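Local structure of acetyltransferase (Escherichia coli, 7BYY) at residues D53-A58 and C71-Y76; F149-G154 and V168-A173; V98-L103 and V138-D143; P11-C16 and K57-R62. The protein acts as a GNAT-family toxin that acetylates aminoacyl-tRNAs, with acetyl-CoA as the probable acetyl donor. The protein carries 1 engineered substitution. All blocks are in the same frame, centred on the assembly; numbering follows the deposited sequence.

Contact 1. Residues D53-A58 and C71-Y76; sequences DCAAKA and CTFTAY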
loop_
_atom_site.group_PDB
_atom_site.type_symbol
_atom_site.label_atom_id
_atom_site.label_comp_id
_atom_site.label_asym_id
_atom_site.label_seq_id
_atom_site.Cartn_x
_atom_site.Cartn_y
_atom_site.Cartn_z
ATOM N N ASP A 53 -9.610 -0.307 -8.330
ATOM C CA ASP A 53 -8.533 0.412 -8.998
ATOM C C ASP A 53 -7.969 1.524 -8.126
ATOM O O ASP A 53 -6.838 1.963 -8.355
ATOM C CB ASP A 53 -9.031 1.011 -10.315
ATOM C CG ASP A 53 -9.351 -0.038 -11.358
ATOM O OD1 ASP A 53 -8.460 -0.850 -11.686
ATOM O OD2 ASP A 53 -10.497 -0.048 -11.857
ATOM N N CYS A 54 -8.736 1.989 -7.143
ATOM C CA CYS A 54 -8.333 3.081 -6.269
ATOM C C CYS A 54 -9.288 3.117 -5.084
ATOM O O CYS A 54 -10.346 2.482 -5.095
ATOM C CB CYS A 54 -8.343 4.426 -7.002
ATOM S SG CYS A 54 -9.994 5.001 -7.508
ATOM N N ALA A 55 -8.895 3.871 -4.061
ATOM C CA ALA A 55 -9.785 4.247 -2.976
ATOM C C ALA A 55 -10.112 5.729 -3.091
ATOM O O ALA A 55 -9.327 6.512 -3.633
ATOM C CB ALA A 55 -9.164 3.956 -1.610
ATOM N N ALA A 56 -11.279 6.109 -2.578
ATOM C CA ALA A 56 -11.776 7.470 -2.713
ATOM C C ALA A 56 -12.164 8.033 -1.355
ATOM O O ALA A 56 -12.783 7.345 -0.537
ATOM C CB ALA A 56 -12.981 7.530 -3.660
ATOM N N LYS A 57 -11.795 9.290 -1.128
ATOM C CA LYS A 57 -12.203 10.050 0.045
ATOM C C LYS A 57 -13.123 11.176 -0.400
ATOM O O LYS A 57 -12.789 11.926 -1.323
ATOM C CB LYS A 57 -10.989 10.614 0.784
ATOM C CG LYS A 57 -10.551 9.778 1.966
ATOM C CD LYS A 57 -11.547 9.878 3.109
ATOM C CE LYS A 57 -11.498 8.635 3.983
ATOM N NZ LYS A 57 -10.095 8.219 4.255
ATOM N N ALA A 58 -14.277 11.291 0.254
ATOM C CA ALA A 58 -15.302 12.246 -0.137
ATOM C C ALA A 58 -15.503 13.298 0.946
ATOM O O ALA A 58 -15.329 13.031 2.139
ATOM C CB ALA A 58 -16.632 11.541 -0.423
ATOM N N CYS A 71 -11.288 12.650 -3.710
ATOM C CA CYS A 71 -9.857 12.394 -3.588
ATOM C C CYS A 71 -9.616 10.905 -3.792
ATOM O O CYS A 71 -9.993 10.100 -2.936
ATOM C CB CYS A 71 -9.353 12.851 -2.229
ATOM S SG CYS A 71 -7.718 12.249 -1.850
ATOM N N THR A 72 -8.980 10.542 -4.903
ATOM C CA THR A 72 -8.706 9.148 -5.221
ATOM C C THR A 72 -7.208 8.875 -5.165
ATOM O O THR A 72 -6.386 9.735 -5.496
ATOM C CB THR A 72 -9.244 8.768 -6.604
ATOM O OG1 THR A 72 -8.683 9.635 -7.593
ATOM C CG2 THR A 72 -10.763 8.883 -6.638
ATOM N N PHE A 73 -6.862 7.656 -4.755
ATOM C CA PHE A 73 -5.468 7.301 -4.532
ATOM C C PHE A 73 -5.305 5.795 -4.691
ATOM O O PHE A 73 -6.245 5.029 -4.464
ATOM C CB PHE A 73 -5.003 7.751 -3.145
ATOM C CG PHE A 73 -5.940 7.360 -2.039
ATOM C CD1 PHE A 73 -7.043 8.144 -1.734
ATOM C CD2 PHE A 73 -5.719 6.207 -1.303
ATOM C CE1 PHE A 73 -7.908 7.785 -0.717
ATOM C CE2 PHE A 73 -6.579 5.846 -0.283
ATOM C CZ PHE A 73 -7.675 6.637 0.011
ATOM N N THR A 74 -4.103 5.386 -5.098
ATOM C CA THR A 74 -3.763 3.987 -5.330
ATOM C C THR A 74 -2.432 3.672 -4.659
ATOM O O THR A 74 -1.807 4.531 -4.030
ATOM C CB THR A 74 -3.672 3.662 -6.829
ATOM O OG1 THR A 74 -2.441 4.176 -7.355
ATOM C CG2 THR A 74 -4.829 4.275 -7.596
ATOM N N ALA A 75 -1.994 2.427 -4.801
ATOM C CA ALA A 75 -0.650 2.036 -4.404
ATOM C C ALA A 75 0.295 2.183 -5.590
ATOM O O ALA A 75 -0.095 1.996 -6.745
ATOM C CB ALA A 75 -0.625 0.598 -3.882
ATOM N N TYR A 76 1.546 2.525 -5.295
ATOM C CA TYR A 76 2.487 2.882 -6.346
ATOM C C TYR A 76 3.903 2.673 -5.832
ATOM O O TYR A 76 4.156 2.695 -4.626
ATOM C CB TYR A 76 2.277 4.331 -6.798
ATOM C CG TYR A 76 2.893 4.675 -8.134
ATOM C CD1 TYR A 76 2.780 3.815 -9.217
ATOM C CD2 TYR A 76 3.576 5.870 -8.315
ATOM C CE1 TYR A 76 3.340 4.132 -10.440
ATOM C CE2 TYR A 76 4.136 6.197 -9.534
ATOM C CZ TYR A 76 4.016 5.325 -10.593
ATOM O OH TYR A 76 4.576 5.647 -11.808
#
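Ala55 and Phe73 face each other as a hydrogen-bonded pair of the antiparallel hairpin formed by strands 55-61 and 67-79. Ala55 N donates to Phe73 O at 2.9 Å, and Phe73 N returns a bond of equal length to Ala55 O. Further along, Lys57 N donates to Cys71 O at 2.7 Å. Thr72, in the non-hydrogen-bonded pair with Ala56, adds a CA-H contact, its CA lying 3.1 Å from Ala55 O.

Apolar packing divides between the two faces of the hairpin. On the Ala55 face, CG of Phe73 lies between its own backbone N and carbonyl carbon (chi1 49°). The end of the ring comes nearer to strand 55-61: Ala55 O sits over one ring face, offset toward the rim, while Ala55 CB touches ring atom CE2 at 3.5 Å. The Phe73 ring also meets Phe122 and His125 of helix 114-132. On the other face Thr72 CG2 lies 4.0 Å from Ala56 CB, and Cys54 SG lies 3.9 Å from Thr72 CB, next to helix 35-50. Toward the open end of the hairpin, Thr74 CG2 packs on Cys54 CB at 3.6 Å. Asp53 OD1 forms a salt bridge with Lys136 NZ of the second subunit.

The strands are thus joined by backbone hydrogen bonds, while their side chains meet by apolar contact, against helix 114-132 on the Phe73 face and helix 35-50 on the Thr72 face.

Contact 2. Residues F149-G154 and V168-A173; sequences FYARLG and VPMFLA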
loop_
_atom_site.group_PDB
_atom_site.type_symbol
_atom_site.label_atom_id
_atom_site.label_comp_id
_atom_site.label_asym_id
_atom_site.label_seq_id
_atom_site.Cartn_x
_atom_site.Cartn_y
_atom_site.Cartn_z
ATOM N N PHE A 149 -0.506 24.772 -4.668
ATOM C CA PHE A 149 -1.276 24.227 -3.555
ATOM C C PHE A 149 -0.497 23.133 -2.832
ATOM O O PHE A 149 -0.251 23.223 -1.623
ATOM C CB PHE A 149 -2.621 23.696 -4.059
ATOM C CG PHE A 149 -3.390 22.921 -3.030
ATOM C CD1 PHE A 149 -3.997 23.569 -1.968
ATOM C CD2 PHE A 149 -3.507 21.543 -3.125
ATOM C CE1 PHE A 149 -4.707 22.857 -1.017
ATOM C CE2 PHE A 149 -4.214 20.825 -2.176
ATOM C CZ PHE A 149 -4.816 21.484 -1.122
ATOM N N TYR A 150 -0.097 22.084 -3.560
ATOM C CA TYR A 150 0.635 20.989 -2.930
ATOM C C TYR A 150 1.991 21.458 -2.414
ATOM O O TYR A 150 2.456 20.995 -1.367
ATOM C CB TYR A 150 0.799 19.826 -3.912
ATOM C CG TYR A 150 -0.510 19.225 -4.394
ATOM C CD1 TYR A 150 -1.318 18.480 -3.538
ATOM C CD2 TYR A 150 -0.934 19.402 -5.705
ATOM C CE1 TYR A 150 -2.515 17.930 -3.981
ATOM C CE2 TYR A 150 -2.125 18.859 -6.155
ATOM C CZ TYR A 150 -2.913 18.125 -5.293
ATOM O OH TYR A 150 -4.098 17.588 -5.752
ATOM N N ALA A 151 2.636 22.383 -3.133
ATOM C CA ALA A 151 3.895 22.940 -2.650
ATOM C C ALA A 151 3.696 23.716 -1.358
ATOM O O ALA A 151 4.575 23.711 -0.488
ATOM C CB ALA A 151 4.523 23.842 -3.714
ATOM N N ARG A 152 2.546 24.373 -1.208
ATOM C CA ARG A 152 2.270 25.134 0.001
ATOM C C ARG A 152 1.997 24.253 1.210
ATOM O O ARG A 152 1.907 24.776 2.325
ATOM C CB ARG A 152 1.089 26.083 -0.224
ATOM C CG ARG A 152 1.508 27.454 -0.725
ATOM C CD ARG A 152 0.384 28.465 -0.619
ATOM N NE ARG A 152 -0.508 28.415 -1.772
ATOM C CZ ARG A 152 -1.682 27.792 -1.779
ATOM N NH1 ARG A 152 -2.105 27.166 -0.689
ATOM N NH2 ARG A 152 -2.431 27.798 -2.875
ATOM N N LEU A 153 1.870 22.940 1.028
ATOM C CA LEU A 153 1.574 22.035 2.129
ATOM C C LEU A 153 2.608 20.919 2.239
ATOM O O LEU A 153 2.312 19.841 2.760
ATOM C CB LEU A 153 0.165 21.463 1.992
ATOM C CG LEU A 153 -0.917 22.522 1.764
ATOM C CD1 LEU A 153 -2.106 21.932 1.047
ATOM C CD2 LEU A 153 -1.346 23.154 3.078
ATOM N N GLY A 154 3.828 21.160 1.750
ATOM C CA GLY A 154 4.971 20.302 2.018
ATOM C C GLY A 154 5.579 19.664 0.784
ATOM O O GLY A 154 6.773 19.345 0.785
ATOM N N VAL A 168 3.374 17.616 -13.215
ATOM C CA VAL A 168 4.767 17.504 -12.785
ATOM C C VAL A 168 4.835 16.591 -11.566
ATOM O O VAL A 168 3.894 16.566 -10.760
ATOM C CB VAL A 168 5.374 18.882 -12.474
ATOM C CG1 VAL A 168 5.663 19.646 -13.760
ATOM C CG2 VAL A 168 4.456 19.679 -11.560
ATOM N N PRO A 169 5.911 15.829 -11.385
ATOM C CA PRO A 169 5.998 14.955 -10.211
ATOM C C PRO A 169 6.312 15.742 -8.948
ATOM O O PRO A 169 7.166 16.631 -8.940
ATOM C CB PRO A 169 7.140 13.996 -10.568
ATOM C CG PRO A 169 8.000 14.783 -11.492
ATOM C CD PRO A 169 7.068 15.665 -12.284
ATOM N N MET A 170 5.596 15.412 -7.876
ATOM C CA MET A 170 5.816 16.017 -6.570
ATOM C C MET A 170 5.792 14.923 -5.510
ATOM O O MET A 170 5.126 13.896 -5.672
ATOM C CB MET A 170 4.765 17.096 -6.254
ATOM C CG MET A 170 4.615 18.163 -7.336
ATOM S SD MET A 170 3.704 19.619 -6.780
ATOM C CE MET A 170 4.903 20.384 -5.691
ATOM N N PHE A 171 6.526 15.150 -4.422
ATOM C CA PHE A 171 6.717 14.134 -3.398
ATOM C C PHE A 171 6.671 14.770 -2.017
ATOM O O PHE A 171 7.111 15.907 -1.822
ATOM C CB PHE A 171 8.049 13.392 -3.590
ATOM C CG PHE A 171 8.268 12.268 -2.613
ATOM C CD1 PHE A 171 7.679 11.029 -2.817
ATOM C CD2 PHE A 171 9.070 12.446 -1.496
ATOM C CE1 PHE A 171 7.883 9.992 -1.925
ATOM C CE2 PHE A 171 9.277 11.413 -0.599
ATOM C CZ PHE A 171 8.683 10.185 -0.814
ATOM N N LEU A 172 6.135 14.018 -1.057
ATOM C CA LEU A 172 6.088 14.439 0.343
ATOM C C LEU A 172 6.387 13.222 1.207
ATOM O O LEU A 172 5.602 12.270 1.229
ATOM C CB LEU A 172 4.729 15.041 0.697
ATOM C CG LEU A 172 4.559 15.539 2.133
ATOM C CD1 LEU A 172 5.596 16.606 2.459
ATOM C CD2 LEU A 172 3.152 16.069 2.345
ATOM N N ALA A 173 7.512 13.254 1.918
ATOM C CA ALA A 173 7.935 12.112 2.714
ATOM C C ALA A 173 6.954 11.849 3.854
ATOM O O ALA A 173 6.225 12.738 4.305
ATOM C CB ALA A 173 9.342 12.337 3.266
#
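Met170 and Leu172 of strand 168-173 reach the end of helix 147-151 and the turn that follows it, with no hydrogen bond between the two segments. The apolar contacts start at Met170. Its sulfur SD rests 4.1 Å from Tyr150 CB, and the bend at chi3 (72°) carries the terminal methyl CE onto Ala151, 4.0 Å from that residue's CB. The Tyr150 ring itself leads away from strand 168-173 and touches Leu100 of strand 94-105 and Leu140 of strand 137-142.

Methyl-to-carbonyl contacts continue this packing at Leu172. CG is anti to the backbone N (chi1 -179°), and the two branches beyond it divide between successive carbonyls: CD1 lies 3.4 Å from Gly154 O, CD2 3.9 Å from Leu153 O. Phe123 of helix 114-132 also packs on the Leu172 side chain.

In the GNAT fold the last long strand is inserted antiparallel between the strand before this short helix and the strand after it. Strand 168-173 holds that place between 137-142 and 156-157, and the helix lies across the face of the sheet that carries Met170 and Leu172.

Leu153 N donates to Tyr150 O at 3.1 Å, and a weak bond from Gly154 N to Ala151 O spans the type I turn Ala151-Gly154. At Gly154 (phi 118°) a side chain would press on the preceding carbonyl O and on Leu172 CD1.

Within 149-154, rings also take part in packing: CD2 of Phe149 stands over the centre of the Tyr150 ring, while Leu153 CD1 covers one face of the Phe149 ring toward its rim.

Contact 3. Residues V98-L103 and V138-D143; sequences VRLVML and VYLDAD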
loop_
_atom_site.group_PDB
_atom_site.type_symbol
_atom_site.label_atom_id
_atom_site.label_comp_id
_atom_site.label_asym_id
_atom_site.label_seq_id
_atom_site.Cartn_x
_atom_site.Cartn_y
_atom_site.Cartn_z
ATOM N N VAL A 98 2.276 5.907 -1.547
ATOM C CA VAL A 98 0.872 6.057 -1.906
ATOM C C VAL A 98 0.774 7.200 -2.905
ATOM O O VAL A 98 1.218 8.318 -2.622
ATOM C CB VAL A 98 -0.004 6.319 -0.672
ATOM C CG1 VAL A 98 -1.391 6.780 -1.101
ATOM C CG2 VAL A 98 -0.092 5.066 0.189
ATOM N N ARG A 99 0.206 6.929 -4.076
ATOM C CA ARG A 99 0.072 7.956 -5.100
ATOM C C ARG A 99 -1.280 8.647 -4.979
ATOM O O ARG A 99 -2.321 7.985 -4.918
ATOM C CB ARG A 99 0.229 7.373 -6.504
ATOM C CG ARG A 99 -0.002 8.412 -7.592
ATOM C CD ARG A 99 0.204 7.851 -8.981
ATOM N NE ARG A 99 -0.446 6.558 -9.140
ATOM C CZ ARG A 99 -0.822 6.051 -10.309
ATOM N NH1 ARG A 99 -0.615 6.742 -11.426
ATOM N NH2 ARG A 99 -1.405 4.857 -10.358
ATOM N N LEU A 100 -1.253 9.977 -4.940
ATOM C CA LEU A 100 -2.460 10.789 -5.033
ATOM C C LEU A 100 -2.707 11.077 -6.507
ATOM O O LEU A 100 -1.934 11.801 -7.144
ATOM C CB LEU A 100 -2.308 12.079 -4.231
ATOM C CG LEU A 100 -3.583 12.888 -3.999
ATOM C CD1 LEU A 100 -4.576 12.063 -3.211
ATOM C CD2 LEU A 100 -3.280 14.188 -3.275
ATOM N N VAL A 101 -3.769 10.499 -7.060
ATOM C CA VAL A 101 -4.020 10.620 -8.490
ATOM C C VAL A 101 -5.052 11.691 -8.824
ATOM O O VAL A 101 -5.080 12.170 -9.968
ATOM C CB VAL A 101 -4.437 9.260 -9.093
ATOM C CG1 VAL A 101 -3.541 8.152 -8.560
ATOM C CG2 VAL A 101 -5.890 8.960 -8.801
ATOM N N MET A 102 -5.880 12.099 -7.865
ATOM C CA MET A 102 -6.900 13.101 -8.136
ATOM C C MET A 102 -7.354 13.725 -6.829
ATOM O O MET A 102 -7.530 13.023 -5.828
ATOM C CB MET A 102 -8.102 12.493 -8.866
ATOM C CG MET A 102 -8.161 12.835 -10.336
ATOM S SD MET A 102 -9.493 11.971 -11.180
ATOM C CE MET A 102 -8.966 10.269 -10.981
ATOM N N LEU A 103 -7.540 15.042 -6.847
ATOM C CA LEU A 103 -8.177 15.730 -5.729
ATOM C C LEU A 103 -8.800 17.002 -6.280
ATOM O O LEU A 103 -8.081 17.917 -6.693
ATOM C CB LEU A 103 -7.178 16.030 -4.617
ATOM C CG LEU A 103 -7.532 17.163 -3.651
ATOM C CD1 LEU A 103 -8.757 16.812 -2.837
ATOM C CD2 LEU A 103 -6.364 17.456 -2.732
ATOM N N VAL A 138 4.082 10.224 -0.165
ATOM C CA VAL A 138 2.995 10.378 -1.122
ATOM C C VAL A 138 3.545 11.020 -2.388
ATOM O O VAL A 138 4.232 12.048 -2.327
ATOM C CB VAL A 138 1.837 11.210 -0.543
ATOM C CG1 VAL A 138 0.832 11.552 -1.633
ATOM C CG2 VAL A 138 1.159 10.456 0.588
ATOM N N TYR A 139 3.244 10.411 -3.528
ATOM C CA TYR A 139 3.645 10.907 -4.833
ATOM C C TYR A 139 2.414 11.385 -5.592
ATOM O O TYR A 139 1.315 10.848 -5.426
ATOM C CB TYR A 139 4.373 9.813 -5.624
ATOM C CG TYR A 139 4.664 10.160 -7.066
ATOM C CD1 TYR A 139 3.773 9.814 -8.078
ATOM C CD2 TYR A 139 5.832 10.818 -7.420
ATOM C CE1 TYR A 139 4.033 10.124 -9.396
ATOM C CE2 TYR A 139 6.102 11.130 -8.739
ATOM C CZ TYR A 139 5.199 10.781 -9.723
ATOM O OH TYR A 139 5.462 11.090 -11.037
ATOM N N LEU A 140 2.595 12.409 -6.423
ATOM C CA LEU A 140 1.499 12.909 -7.238
ATOM C C LEU A 140 2.060 13.592 -8.476
ATOM O O LEU A 140 3.246 13.919 -8.554
ATOM C CB LEU A 140 0.595 13.867 -6.449
ATOM C CG LEU A 140 1.178 15.118 -5.788
ATOM C CD1 LEU A 140 1.265 16.282 -6.762
ATOM C CD2 LEU A 140 0.315 15.498 -4.599
ATOM N N ASP A 141 1.177 13.809 -9.444
ATOM C CA ASP A 141 1.496 14.503 -10.689
ATOM C C ASP A 141 0.578 15.720 -10.761
ATOM O O ASP A 141 -0.592 15.604 -11.141
ATOM C CB ASP A 141 1.321 13.575 -11.888
ATOM C CG ASP A 141 2.553 12.728 -12.157
ATOM O OD1 ASP A 141 3.612 13.301 -12.494
ATOM O OD2 ASP A 141 2.459 11.487 -12.033
ATOM N N ALA A 142 1.105 16.886 -10.397
ATOM C CA ALA A 142 0.286 18.067 -10.157
ATOM C C ALA A 142 0.028 18.838 -11.445
ATOM O O ALA A 142 0.963 19.161 -12.184
ATOM C CB ALA A 142 0.957 18.983 -9.133
ATOM N N ASP A 143 -1.240 19.141 -11.698
ATOM C CA ASP A 143 -1.589 20.056 -12.773
ATOM C C ASP A 143 -1.009 21.437 -12.472
ATOM O O ASP A 143 -0.929 21.829 -11.302
ATOM C CB ASP A 143 -3.112 20.137 -12.921
ATOM C CG ASP A 143 -3.542 20.764 -14.235
ATOM O OD1 ASP A 143 -3.536 22.012 -14.333
ATOM O OD2 ASP A 143 -3.881 20.008 -15.171
#
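Val98 and Leu100 hold Tyr139 between them in parallel register: Tyr139 N donates to Val98 O at 3.1 Å and Leu100 N to Tyr139 O at 2.8 Å, after which the strands separate, the CA atoms of Met102 and Ala142 standing 9.0 Å apart.

On the face carrying Val98 and Leu100, Val138 CG1 lies 4.1 Å from Leu100 CB. Leu100 and Leu140 run side by side, meeting through their CD2 methyls at 4.0 Å. Phe122 of helix 114-132 covers Val98 and Leu100. On the other face Arg99 and Tyr139 point the same way. With Arg99 CG anti to its backbone N (chi1 176°), that carbon comes to the edge of the Tyr139 ring, 4.1 Å from CD1. The guanidinium goes on to Thr74, hydrogen-bonded through NH2, and to a cation-pi contact with Tyr76.

Helix 114-132 links the strands as a beta-alpha-beta crossover. Past the last bond across the pair, Val101 and Met102 form a classic beta bulge opposite Thr72. Divergence and bulge are hallmarks of GNAT enzymes, and backbone groups no longer paired across the split are consistent with a binding place for acetyl-CoA, as in relatives.

Contact 4. Residues P11-C16 and K57-R62; sequences PIVLSC and KALIDR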
loop_
_atom_site.group_PDB
_atom_site.type_symbol
_atom_site.label_atom_id
_atom_site.label_comp_id
_atom_site.label_asym_id
_atom_site.label_seq_id
_atom_site.Cartn_x
_atom_site.Cartn_y
_atom_site.Cartn_z
ATOM N N PRO A 11 -20.478 18.972 13.234
ATOM C CA PRO A 11 -19.662 19.407 12.095
ATOM C C PRO A 11 -20.517 19.659 10.865
ATOM O O PRO A 11 -21.560 19.033 10.659
ATOM C CB PRO A 11 -18.700 18.233 11.876
ATOM C CG PRO A 11 -19.400 17.055 12.470
ATOM C CD PRO A 11 -20.172 17.592 13.642
ATOM N N ILE A 12 -20.059 20.594 10.040
ATOM C CA ILE A 12 -20.827 21.006 8.870
ATOM C C ILE A 12 -20.531 20.119 7.668
ATOM O O ILE A 12 -21.446 19.729 6.939
ATOM C CB ILE A 12 -20.551 22.493 8.569
ATOM C CG1 ILE A 12 -20.986 23.352 9.755
ATOM C CG2 ILE A 12 -21.276 22.926 7.309
ATOM C CD1 ILE A 12 -22.343 22.970 10.320
ATOM N N VAL A 13 -19.265 19.782 7.446
ATOM C CA VAL A 13 -18.872 18.857 6.391
ATOM C C VAL A 13 -18.383 17.568 7.035
ATOM O O VAL A 13 -17.890 17.558 8.168
ATOM C CB VAL A 13 -17.796 19.455 5.461
ATOM C CG1 VAL A 13 -18.211 20.842 4.997
ATOM C CG2 VAL A 13 -16.443 19.502 6.158
ATOM N N LEU A 14 -18.532 16.468 6.301
ATOM C CA LEU A 14 -18.158 15.147 6.780
ATOM C C LEU A 14 -17.175 14.501 5.815
ATOM O O LEU A 14 -17.244 14.707 4.600
ATOM C CB LEU A 14 -19.388 14.242 6.947
ATOM C CG LEU A 14 -20.531 14.783 7.809
ATOM C CD1 LEU A 14 -21.651 13.760 7.921
ATOM C CD2 LEU A 14 -20.025 15.191 9.187
ATOM N N SER A 15 -16.253 13.722 6.372
ATOM C CA SER A 15 -15.297 12.950 5.592
ATOM C C SER A 15 -15.742 11.494 5.566
ATOM O O SER A 15 -15.985 10.896 6.620
ATOM C CB SER A 15 -13.889 13.072 6.179
ATOM O OG SER A 15 -12.927 12.470 5.329
ATOM N N CYS A 16 -15.860 10.932 4.365
ATOM C CA CYS A 16 -16.340 9.569 4.198
ATOM C C CYS A 16 -15.489 8.842 3.172
ATOM O O CYS A 16 -15.057 9.437 2.181
ATOM C CB CYS A 16 -17.809 9.536 3.743
ATOM S SG CYS A 16 -18.932 10.641 4.639
ATOM N N LYS A 57 -11.795 9.290 -1.128
ATOM C CA LYS A 57 -12.203 10.050 0.045
ATOM C C LYS A 57 -13.123 11.176 -0.400
ATOM O O LYS A 57 -12.789 11.926 -1.323
ATOM C CB LYS A 57 -10.989 10.614 0.784
ATOM C CG LYS A 57 -10.551 9.778 1.966
ATOM C CD LYS A 57 -11.547 9.878 3.109
ATOM C CE LYS A 57 -11.498 8.635 3.983
ATOM N NZ LYS A 57 -10.095 8.219 4.255
ATOM N N ALA A 58 -14.277 11.291 0.254
ATOM C CA ALA A 58 -15.302 12.246 -0.137
ATOM C C ALA A 58 -15.503 13.298 0.946
ATOM O O ALA A 58 -15.329 13.031 2.139
ATOM C CB ALA A 58 -16.632 11.541 -0.423
ATOM N N LEU A 59 -15.871 14.500 0.510
ATOM C CA LEU A 59 -16.284 15.583 1.395
ATOM C C LEU A 59 -17.759 15.854 1.139
ATOM O O LEU A 59 -18.123 16.403 0.094
ATOM C CB LEU A 59 -15.450 16.838 1.162
ATOM C CG LEU A 59 -14.265 17.028 2.102
ATOM C CD1 LEU A 59 -13.822 18.481 2.109
ATOM C CD2 LEU A 59 -14.619 16.556 3.503
ATOM N N ILE A 60 -18.604 15.474 2.091
ATOM C CA ILE A 60 -20.050 15.581 1.957
ATOM C C ILE A 60 -20.550 16.671 2.895
ATOM O O ILE A 60 -20.061 16.807 4.023
ATOM C CB ILE A 60 -20.738 14.235 2.258
ATOM C CG1 ILE A 60 -20.097 13.114 1.432
ATOM C CG2 ILE A 60 -22.236 14.320 1.994
ATOM C CD1 ILE A 60 -20.084 13.381 -0.061
ATOM N N ASP A 61 -21.511 17.459 2.417
ATOM C CA ASP A 61 -22.200 18.418 3.271
ATOM C C ASP A 61 -23.225 17.671 4.113
ATOM O O ASP A 61 -24.081 16.967 3.570
ATOM C CB ASP A 61 -22.871 19.501 2.431
ATOM C CG ASP A 61 -23.508 20.587 3.280
ATOM O OD1 ASP A 61 -22.760 21.313 3.967
ATOM O OD2 ASP A 61 -24.751 20.714 3.262
ATOM N N ARG A 62 -23.137 17.813 5.436
ATOM C CA ARG A 62 -24.049 17.078 6.306
ATOM C C ARG A 62 -25.495 17.498 6.086
ATOM O O ARG A 62 -26.406 16.667 6.180
ATOM C CB ARG A 62 -23.651 17.274 7.770
ATOM C CG ARG A 62 -24.517 16.512 8.759
ATOM C CD ARG A 62 -24.279 17.001 10.176
ATOM N NE ARG A 62 -24.276 18.460 10.249
ATOM C CZ ARG A 62 -25.372 19.208 10.336
ATOM N NH1 ARG A 62 -25.269 20.531 10.396
ATOM N NH2 ARG A 62 -26.568 18.636 10.367
#
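Cys16 and Ala58 form the inner end of an antiparallel pairing between strands 13-17 and 55-61, joined by a bond each way, with Ala58 N 2.8 Å from Cys16 O. Leu14 and Ile60 repeat this exchange two residues on, Leu14 N lying 2.8 Å from Ile60 O. Between these pairs Leu59 fills in: its CD2 reaches over to Leu14 O at 3.4 Å, and the side chain also touches Leu118 of helix 114-132. Ser15, on the same face, lays OG beside Lys57 CD at 3.7 Å. On the opposite face, Cys16 SG touches Ile60 CG1 at 4.2 Å.

The outer end is more open. Pro11 and Ile12 are exposed, and Arg62 ties them down. Arg62 N bonds to Ile12 O at 3.0 Å. Its side chain leaves with CG anti to the backbone N (chi1 -178°), passes Leu14, whose CG lies 4.0 Å from Arg62 CB, and bends at chi3 (46°). NE donates to Pro11 O at 2.8 Å, the oxygen lying close to the guanidinium plane. One arginine thus grips two successive carbonyls, by backbone and by side chain. Ile12 CD1 lies at the edge of the same guanidinium, near NH1. Asp61 runs alongside Ile12, but its OD2 is engaged by the backbone N of Ser64.

Strand 13-17 is the outermost strand at this end of the sheet within the chain, and its return, by way of helix 35-50, to pair antiparallel with strand 55-61 is the opening topology of the GNAT fold.

From the N terminus, contact 4 closes a loop of 40 residues that includes helix 35-50, bringing strand 55-61 back beside strand 13-17. Contact 1 starts before that closure is complete: the two share Lys57 and Ala58, so strand 55-61 pairs on one edge with 13-17 and on the other with 67-79 through a short hairpin. Contact 3 follows in series, closing the crossover through helix 114-132; it adjoins contact 1 where strands 67-79 and 94-105 are neighbours. Contact 2 comes last, closing the 13-residue loop that holds the short strand 156-157, and touches contact 3 through strands 137-142 and 168-173. Contacts 2 and 4 lie on opposite sides of the chain's centre, their own centres about 24 Å apart.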